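Local structure of extracellular ligand-binding receptor (Rhodopseudomonas palustris, 4F06) at residues R50-P55 / L79-N84; I242-L247 / V345-G350; N38-H43 / M298-S303. The protein probably serves as the solute-binding protein of an ABC transporter, capturing p-hydroxybenzoic acid and related lignin-derived benzoates for uptake. All coordinates share one frame; numbering follows the deposited sequence.

Contact 1 of 3, residues R50-P55 / L79-N84; sequences RDEVSP and LYFTPN. With PHB (p-hydroxybenzoic acid), chain B; SO4 (sulfate ion), chain H.
Glu52 meets residues 79-84 through its carboxylate: chi1 174° sets CG anti to the backbone N, and the extended chain beyond CG carries the carboxylate to the turn that leads into helix 82-88. Asn84, in the first turn of that helix, has CG anti to the carbonyl carbon and faces Glu52 with its amide. Both oxygens of Glu52 work. OE1 takes the backbone N-H of Tyr80 on its syn side (N to OE1 2.8 Å). OE2 takes the N-H of Phe81, the N-cap residue, also on the syn side (N to OE2 2.9 Å). ND2 of Asn84 meets the same OE2 on the anti side at 2.7 Å, with the carboxylate and amide planes 70° apart. Its second bond goes to Ser54 O (ND2 to O 2.9 Å), and Asn84 OD1 accepts from Asn56 N. An alanine at Glu52 would probably leave the N-H groups of Tyr80 and Phe81 and one N-H of Asn84 without their acceptor, and the turn freer to move. Beside this polar group, Pro55 lies over one face of the Phe81 ring in a CH-pi contact, CG 3.8 Å from the ring centroid. Tyr80 CD2 sits over the centre of the opposite face. The turn held in this way lines the ligand pocket. Thr82 binds the p-hydroxybenzoic acid carboxylate twice, N to O2' at 2.8 Å and OG1 to O1' at 2.6 Å. C6 of the ligand lies over one face of the Tyr80 ring, toward its rim, and Tyr80 OH bonds to Ala204 O. Glu52 touches no ligand atom here, consistent with a second-shell role, in which its buried carboxylate, met by three N-H donors, probably helps to position the backbone that presents Thr82 to the ligand.

Contact 2 of 3, residues I242-L247 / V345-G350; sequences IGEAGL and VEKVDG
Lys347 and Glu244 form a salt bridge near the end of strand 336-348, in the larger sheet of this periplasmic binding protein fold. Lys347 lies just before the tight turn into the antiparallel partner of its strand, strand 351-363. Glu244 lies in the short 3-10 segment that follows helix 239-242. The Lys347 side chain can be followed outward. CB lies 4.2 Å from Leu247 CD2. CG stands anti to the backbone N, and the chain then bends at chi3 (-45°). CE comes within 3.1 Å of Glu244 OE2. NZ closes the bridge at 2.7 Å from the same OE2, approaching from above the carboxylate plane, 47° out of it. Both residues are exposed, so the ion pair sits on the solvent side of the contact.

Beside it, side-chain carbons pack on backbone atoms. Leu247 lays CD2 against the strand, 3.6 Å from Glu346 CA, and its side chain also touches Leu352 on the next strand. CB of Glu346 points away from the loop, and its OE1 pairs with Arg355. Gly246 is buried, and a CB there would run into CG2 of Ile242. Val345 makes backbone hydrogen bonds with Gly248 and Ile249, where strand 250-253 comes alongside 336-348 in antiparallel fashion. The contact therefore joins the loop before strand 250-253 to strand 336-348, the antiparallel neighbour of 250-253. At its inner end the Gly246 carbonyl rests on the Val345 side chain, with O 3.4 Å from CB and 3.6 Å from CG1.

Contact 3 of 3, residues N38-H43 / M298-S303; sequences NKVAGH and MIEATS. With PHB (p-hydroxybenzoic acid), chain C.
This is a mainly apolar contact in which the tip of a beta hairpin, Val40 and Ala41, packs against Ile299 near the C-terminal end of helix 283-301. The hairpin lies at the margin of the six-stranded sheet of a periplasmic binding protein fold. Strand 39-40 is the outermost strand there, and a type I' turn from Val40 to His43 joins it to strand 43-51. Val40 and His43 close the turn with two backbone hydrogen bonds. Val40 carries much of the packing. Its CG1, anti to the backbone N (chi1 -174°), meets CG2 of Ile299 at 3.6 Å, and the two side chains cross at about a right angle. Ile299 also touches Val45, Ile6 and Tyr75, so it reaches from the hairpin to the strands of the sheet. Ala41 CB sits 4.1 Å from Ile299 O and 4.2 Å from Ser303 CA, over the last turn of the helix.

The helix ends in a Schellman motif at Ser303. Before it, Thr302 bonds back to Met298 O twice, through OG1 and N, from opposite faces of the carbonyl plane. On the outer side, Glu300 belongs to the site of a second p-hydroxybenzoic acid, near the protein surface. Glu300 was modelled in two conformations, so its details hold for one of them. In that one, OE2 lies 2.9 Å from O1' of the ligand, and a water joins OE2 to the Ala41 N-H.

The other flank is formed by His43. Its ND1 donates to Ala41 O at 2.9 Å, from above the carbonyl plane. The neighbouring ring carbon, CE1, lies 3.4 Å from Ser303 O.

How the contacts relate
Contacts 1 and 3 both reach the six-stranded sheet, in which strands 43-51 and 39-40 are neighbours. Their centres are about 28 Å apart. Contact 2 belongs to the nine-stranded sheet, about 30 Å from contact 1 and about 44 Å from contact 3, centre to centre. Along the chain, contact 1 is nested within the loop closed by contact 3. Contact 2 follows contact 1 and alternates with contact 3, because helix 283-301 returns to the first sheet before strand 336-348 joins the second. The two sheets belong to the two lobes of the binding-protein fold. The pocket bordered by contact 1 also takes Tyr149, Ala204 and Asp232 from the other lobe's side, consistent with a ligand held between them. Contact 3 borders the second ligand site.

Contact 1 of 3, residues R50-P55 / L79-N84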
# COMPACT_ATOMS: atom_id res chain seq x y z
N ARG A 50 9.41 -8.74 13.11
CA ARG A 50 9.52 -7.83 14.25
C ARG A 50 8.39 -6.81 14.14
O ARG A 50 7.91 -6.49 13.04
CB ARG A 50 10.88 -7.11 14.22
CG ARG A 50 12.09 -8.02 14.41
CD ARG A 50 12.09 -8.65 15.80
NE ARG A 50 13.26 -9.53 16.03
CZ ARG A 50 13.24 -10.85 15.94
NH1 ARG A 50 12.11 -11.49 15.62
NH2 ARG A 50 14.36 -11.53 16.19
N ASP A 51 7.98 -6.27 15.29
CA ASP A 51 6.72 -5.51 15.37
C ASP A 51 6.95 -4.00 15.43
O ASP A 51 7.40 -3.43 16.43
CB ASP A 51 5.97 -6.03 16.61
CG ASP A 51 4.57 -5.51 16.72
OD1 ASP A 51 4.04 -4.80 15.82
OD2 ASP A 51 3.98 -5.86 17.77
N GLU A 52 6.57 -3.37 14.33
CA GLU A 52 6.62 -1.97 14.16
C GLU A 52 5.63 -1.18 15.03
O GLU A 52 5.91 -0.01 15.42
CB GLU A 52 6.27 -1.84 12.66
CG GLU A 52 6.08 -0.49 12.14
CD GLU A 52 5.83 -0.44 10.63
OE1 GLU A 52 5.82 -1.50 9.92
OE2 GLU A 52 5.62 0.67 10.19
N VAL A 53 4.47 -1.78 15.28
CA VAL A 53 3.37 -1.23 16.14
C VAL A 53 2.65 0.05 15.62
O VAL A 53 1.43 0.04 15.40
CB VAL A 53 3.80 -1.04 17.62
CG1 VAL A 53 2.57 -0.63 18.46
CG2 VAL A 53 4.40 -2.32 18.18
N SER A 54 3.39 1.14 15.46
CA SER A 54 2.80 2.45 15.23
C SER A 54 3.88 3.32 14.56
O SER A 54 5.02 2.89 14.46
CB SER A 54 2.35 3.08 16.56
OG SER A 54 3.47 3.44 17.35
N PRO A 55 3.51 4.54 14.16
CA PRO A 55 4.53 5.50 13.67
C PRO A 55 5.50 5.85 14.82
O PRO A 55 5.13 6.57 15.76
CB PRO A 55 3.69 6.70 13.20
CG PRO A 55 2.31 6.12 12.91
CD PRO A 55 2.14 5.08 14.00
N LEU A 79 7.60 -2.60 6.51
CA LEU A 79 7.47 -1.16 6.82
C LEU A 79 6.11 -0.64 6.40
O LEU A 79 5.91 -0.15 5.26
CB LEU A 79 8.65 -0.30 6.30
CG LEU A 79 10.03 -0.55 6.93
CD1 LEU A 79 9.99 -0.22 8.44
CD2 LEU A 79 10.61 -1.93 6.65
N TYR A 80 5.17 -0.73 7.32
CA TYR A 80 3.83 -0.24 7.05
C TYR A 80 3.80 1.31 6.91
O TYR A 80 3.22 1.85 5.95
CB TYR A 80 2.87 -0.68 8.16
CG TYR A 80 1.42 -0.48 7.81
CD1 TYR A 80 0.85 -1.16 6.72
CD2 TYR A 80 0.61 0.39 8.55
CE1 TYR A 80 -0.49 -0.96 6.38
CE2 TYR A 80 -0.75 0.57 8.25
CZ TYR A 80 -1.28 -0.10 7.15
OH TYR A 80 -2.59 0.06 6.74
N PHE A 81 4.40 2.01 7.89
CA PHE A 81 4.30 3.46 7.93
C PHE A 81 5.50 4.17 7.30
O PHE A 81 6.66 3.82 7.60
CB PHE A 81 4.13 3.93 9.39
CG PHE A 81 2.80 3.54 10.02
CD1 PHE A 81 1.64 4.17 9.58
CD2 PHE A 81 2.73 2.59 11.02
CE1 PHE A 81 0.41 3.85 10.15
CE2 PHE A 81 1.49 2.28 11.60
CZ PHE A 81 0.33 2.92 11.17
N THR A 82 5.18 5.22 6.58
CA THR A 82 6.25 6.05 5.99
C THR A 82 7.34 6.48 6.98
O THR A 82 8.51 6.32 6.68
CB THR A 82 5.63 7.26 5.27
OG1 THR A 82 5.09 6.85 4.02
CG2 THR A 82 6.64 8.37 5.00
N PRO A 83 7.00 7.08 8.14
CA PRO A 83 8.06 7.55 9.05
C PRO A 83 8.97 6.43 9.52
O PRO A 83 10.13 6.66 9.84
CB PRO A 83 7.29 8.23 10.21
CG PRO A 83 5.86 7.74 10.06
CD PRO A 83 5.68 7.59 8.57
N ASN A 84 8.45 5.23 9.61
CA ASN A 84 9.27 4.09 10.00
C ASN A 84 10.22 3.67 8.91
O ASN A 84 11.42 3.45 9.15
CB ASN A 84 8.38 2.94 10.47
CG ASN A 84 7.60 3.30 11.72
OD1 ASN A 84 8.02 4.17 12.53
ND2 ASN A 84 6.48 2.60 11.95
C1' PHB B . 2.20 5.05 4.88
O1' PHB B . 2.96 5.28 3.93
O2' PHB B . 2.45 5.45 6.07
C1 PHB B . 0.93 4.32 4.60
C2 PHB B . 0.36 4.36 3.31
C3 PHB B . -0.84 3.73 3.06
C4 PHB B . -1.51 3.08 4.07
C5 PHB B . -0.97 3.04 5.34
C6 PHB B . 0.24 3.66 5.62
O4 PHB B . -2.71 2.50 3.89
S SO4 H . 12.78 -15.17 16.00
O1 SO4 H . 12.45 -15.99 17.20
O2 SO4 H . 13.99 -14.35 16.30
O3 SO4 H . 13.10 -16.08 14.86
O4 SO4 H . 11.64 -14.30 15.62

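Contact 2 of 3, residues I242-L247 / V345-G350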
# COMPACT_ATOMS: atom_id res chain seq x y z
N ILE A 242 -18.23 -1.72 7.56
CA ILE A 242 -19.00 -0.61 7.07
C ILE A 242 -20.43 -1.11 6.77
O ILE A 242 -21.43 -0.46 7.10
CB ILE A 242 -18.36 0.00 5.81
CG1 ILE A 242 -16.98 0.53 6.14
CG2 ILE A 242 -19.24 1.11 5.21
CD1 ILE A 242 -16.12 0.69 4.90
N GLY A 243 -20.50 -2.29 6.15
CA GLY A 243 -21.74 -2.93 5.75
C GLY A 243 -22.29 -2.36 4.47
O GLY A 243 -21.62 -1.63 3.74
N GLU A 244 -23.53 -2.72 4.18
CA GLU A 244 -24.15 -2.33 2.91
C GLU A 244 -24.31 -0.82 2.75
O GLU A 244 -24.47 -0.32 1.64
CB GLU A 244 -25.52 -3.01 2.74
CG GLU A 244 -25.41 -4.51 2.53
CD GLU A 244 -26.77 -5.15 2.53
OE1 GLU A 244 -27.76 -4.44 2.81
OE2 GLU A 244 -26.83 -6.36 2.25
N ALA A 245 -24.21 -0.07 3.84
CA ALA A 245 -24.18 1.39 3.73
C ALA A 245 -22.92 1.85 2.95
O ALA A 245 -22.89 2.99 2.48
CB ALA A 245 -24.22 2.01 5.11
N GLY A 246 -21.89 1.03 2.81
CA GLY A 246 -20.72 1.42 2.01
C GLY A 246 -20.89 1.23 0.52
O GLY A 246 -20.03 1.66 -0.26
N LEU A 247 -22.01 0.64 0.06
CA LEU A 247 -22.20 0.41 -1.37
C LEU A 247 -22.07 1.72 -2.12
O LEU A 247 -22.62 2.77 -1.75
CB LEU A 247 -23.59 -0.18 -1.70
CG LEU A 247 -23.75 -1.64 -1.28
CD1 LEU A 247 -25.23 -2.06 -1.33
CD2 LEU A 247 -22.92 -2.58 -2.16
N VAL A 345 -17.52 -0.12 -4.33
CA VAL A 345 -17.98 -1.15 -3.38
C VAL A 345 -19.30 -1.71 -3.89
O VAL A 345 -20.23 -0.92 -4.16
CB VAL A 345 -18.15 -0.55 -1.96
CG1 VAL A 345 -18.69 -1.62 -1.02
CG2 VAL A 345 -16.80 0.01 -1.42
N GLU A 346 -19.36 -3.03 -4.05
CA GLU A 346 -20.54 -3.72 -4.59
C GLU A 346 -20.76 -4.98 -3.78
O GLU A 346 -19.87 -5.47 -3.14
CB GLU A 346 -20.30 -4.16 -6.05
CG GLU A 346 -20.16 -3.01 -7.01
CD GLU A 346 -20.12 -3.46 -8.47
OE1 GLU A 346 -20.24 -4.70 -8.76
OE2 GLU A 346 -19.97 -2.54 -9.31
N LYS A 347 -21.99 -5.52 -3.85
CA LYS A 347 -22.31 -6.78 -3.26
C LYS A 347 -22.43 -7.77 -4.40
O LYS A 347 -23.26 -7.60 -5.30
CB LYS A 347 -23.58 -6.71 -2.43
CG LYS A 347 -23.79 -8.02 -1.63
CD LYS A 347 -25.22 -8.33 -1.21
CE LYS A 347 -25.97 -7.17 -0.64
NZ LYS A 347 -27.27 -7.69 -0.09
N VAL A 348 -21.60 -8.82 -4.36
CA VAL A 348 -21.57 -9.86 -5.40
C VAL A 348 -21.60 -11.22 -4.70
O VAL A 348 -20.75 -11.51 -3.83
CB VAL A 348 -20.30 -9.73 -6.28
CG1 VAL A 348 -20.23 -10.89 -7.26
CG2 VAL A 348 -20.31 -8.40 -7.02
N ASP A 349 -22.60 -12.05 -5.05
CA ASP A 349 -22.78 -13.37 -4.40
C ASP A 349 -22.72 -13.27 -2.88
O ASP A 349 -22.07 -14.07 -2.21
CB ASP A 349 -21.78 -14.41 -4.92
CG ASP A 349 -21.93 -14.69 -6.39
OD1 ASP A 349 -23.01 -14.41 -6.96
OD2 ASP A 349 -20.95 -15.19 -6.99
N GLY A 350 -23.42 -12.28 -2.35
CA GLY A 350 -23.61 -12.12 -0.92
C GLY A 350 -22.46 -11.45 -0.18
O GLY A 350 -22.55 -11.26 1.03

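Contact 3 of 3, residues N38-H43 / M298-S303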
# COMPACT_ATOMS: atom_id res chain seq x y z
N ASN A 38 11.36 -22.89 0.23
CA ASN A 38 12.23 -22.05 1.07
C ASN A 38 13.70 -22.24 0.72
O ASN A 38 14.57 -21.82 1.49
CB ASN A 38 11.99 -22.29 2.58
CG ASN A 38 12.48 -23.64 3.04
OD1 ASN A 38 12.72 -24.53 2.24
ND2 ASN A 38 12.60 -23.81 4.35
N LYS A 39 14.00 -22.81 -0.44
CA LYS A 39 15.36 -23.02 -0.91
C LYS A 39 15.67 -22.12 -2.14
O LYS A 39 14.90 -22.04 -3.11
CB LYS A 39 15.59 -24.51 -1.24
CG LYS A 39 15.83 -25.30 0.04
CD LYS A 39 14.63 -26.05 0.56
CE LYS A 39 14.96 -26.69 1.90
NZ LYS A 39 13.76 -26.94 2.77
N VAL A 40 16.80 -21.43 -2.07
CA VAL A 40 17.27 -20.65 -3.20
C VAL A 40 18.79 -20.74 -3.24
O VAL A 40 19.46 -20.50 -2.24
CB VAL A 40 16.94 -19.15 -3.03
CG1 VAL A 40 17.32 -18.42 -4.29
CG2 VAL A 40 15.48 -18.95 -2.72
N ALA A 41 19.33 -21.04 -4.43
CA ALA A 41 20.78 -20.99 -4.68
C ALA A 41 21.52 -21.86 -3.67
O ALA A 41 22.61 -21.51 -3.24
CB ALA A 41 21.31 -19.55 -4.64
N GLY A 42 20.89 -22.96 -3.28
CA GLY A 42 21.49 -23.90 -2.33
C GLY A 42 21.44 -23.44 -0.87
O GLY A 42 22.11 -24.02 -0.02
N HIS A 43 20.66 -22.39 -0.59
CA HIS A 43 20.48 -21.88 0.78
C HIS A 43 19.05 -21.99 1.20
O HIS A 43 18.15 -21.96 0.39
CB HIS A 43 20.87 -20.40 0.80
CG HIS A 43 22.34 -20.16 0.56
ND1 HIS A 43 22.89 -20.11 -0.69
CD2 HIS A 43 23.37 -19.97 1.46
CE1 HIS A 43 24.21 -19.89 -0.58
NE2 HIS A 43 24.51 -19.79 0.74
N MSE A 298 17.08 -11.79 -5.85
CA MSE A 298 18.35 -11.19 -5.37
C MSE A 298 19.28 -12.26 -4.82
O MSE A 298 20.47 -12.24 -5.10
CB MSE A 298 18.08 -10.12 -4.30
CG MSE A 298 17.47 -8.88 -4.93
SE MSE A 298 17.33 -7.27 -3.90
CE MSE A 298 15.95 -7.97 -2.71
N ILE A 299 18.74 -13.23 -4.07
CA ILE A 299 19.56 -14.33 -3.58
C ILE A 299 20.12 -15.15 -4.76
O ILE A 299 21.29 -15.49 -4.74
CB ILE A 299 18.74 -15.18 -2.58
CG1 ILE A 299 18.43 -14.35 -1.32
CG2 ILE A 299 19.47 -16.46 -2.19
CD1 ILE A 299 17.40 -14.96 -0.38
N GLU A 300 19.32 -15.46 -5.78
CA GLU A 300 19.87 -16.20 -6.93
C GLU A 300 20.97 -15.40 -7.60
O GLU A 300 22.04 -15.93 -7.93
CB GLU A 300 18.80 -16.54 -7.97
CG GLU A 300 17.82 -17.57 -7.50
CD GLU A 300 16.94 -18.18 -8.58
OE1 GLU A 300 16.74 -17.63 -9.70
OE2 GLU A 300 16.43 -19.25 -8.24
N ALA A 301 20.71 -14.10 -7.82
CA ALA A 301 21.67 -13.29 -8.58
C ALA A 301 23.01 -13.20 -7.86
O ALA A 301 24.04 -13.04 -8.51
CB ALA A 301 21.11 -11.90 -8.76
N THR A 302 23.00 -13.26 -6.53
CA THR A 302 24.20 -13.08 -5.72
C THR A 302 24.72 -14.43 -5.22
O THR A 302 25.67 -14.46 -4.42
CB THR A 302 23.92 -12.17 -4.50
OG1 THR A 302 22.88 -12.77 -3.71
CG2 THR A 302 23.53 -10.77 -4.93
N SER A 303 24.12 -15.54 -5.64
CA SER A 303 24.52 -16.89 -5.16
C SER A 303 24.49 -16.97 -3.62
O SER A 303 25.29 -17.68 -2.99
CB SER A 303 25.91 -17.25 -5.71
OG SER A 303 25.87 -17.22 -7.11
C1' PHB C . 12.78 -18.35 -7.22
O1' PHB C . 13.98 -18.56 -6.82
O2' PHB C . 11.79 -19.08 -7.00
C1 PHB C . 12.50 -17.20 -8.09
C2 PHB C . 11.18 -17.02 -8.55
C3 PHB C . 10.90 -15.97 -9.40
C4 PHB C . 11.93 -15.09 -9.74
C5 PHB C . 13.24 -15.26 -9.25
C6 PHB C . 13.55 -16.34 -8.41
O4 PHB C . 11.60 -14.05 -10.57
O HOH W 1 17.55 -21.50 -6.65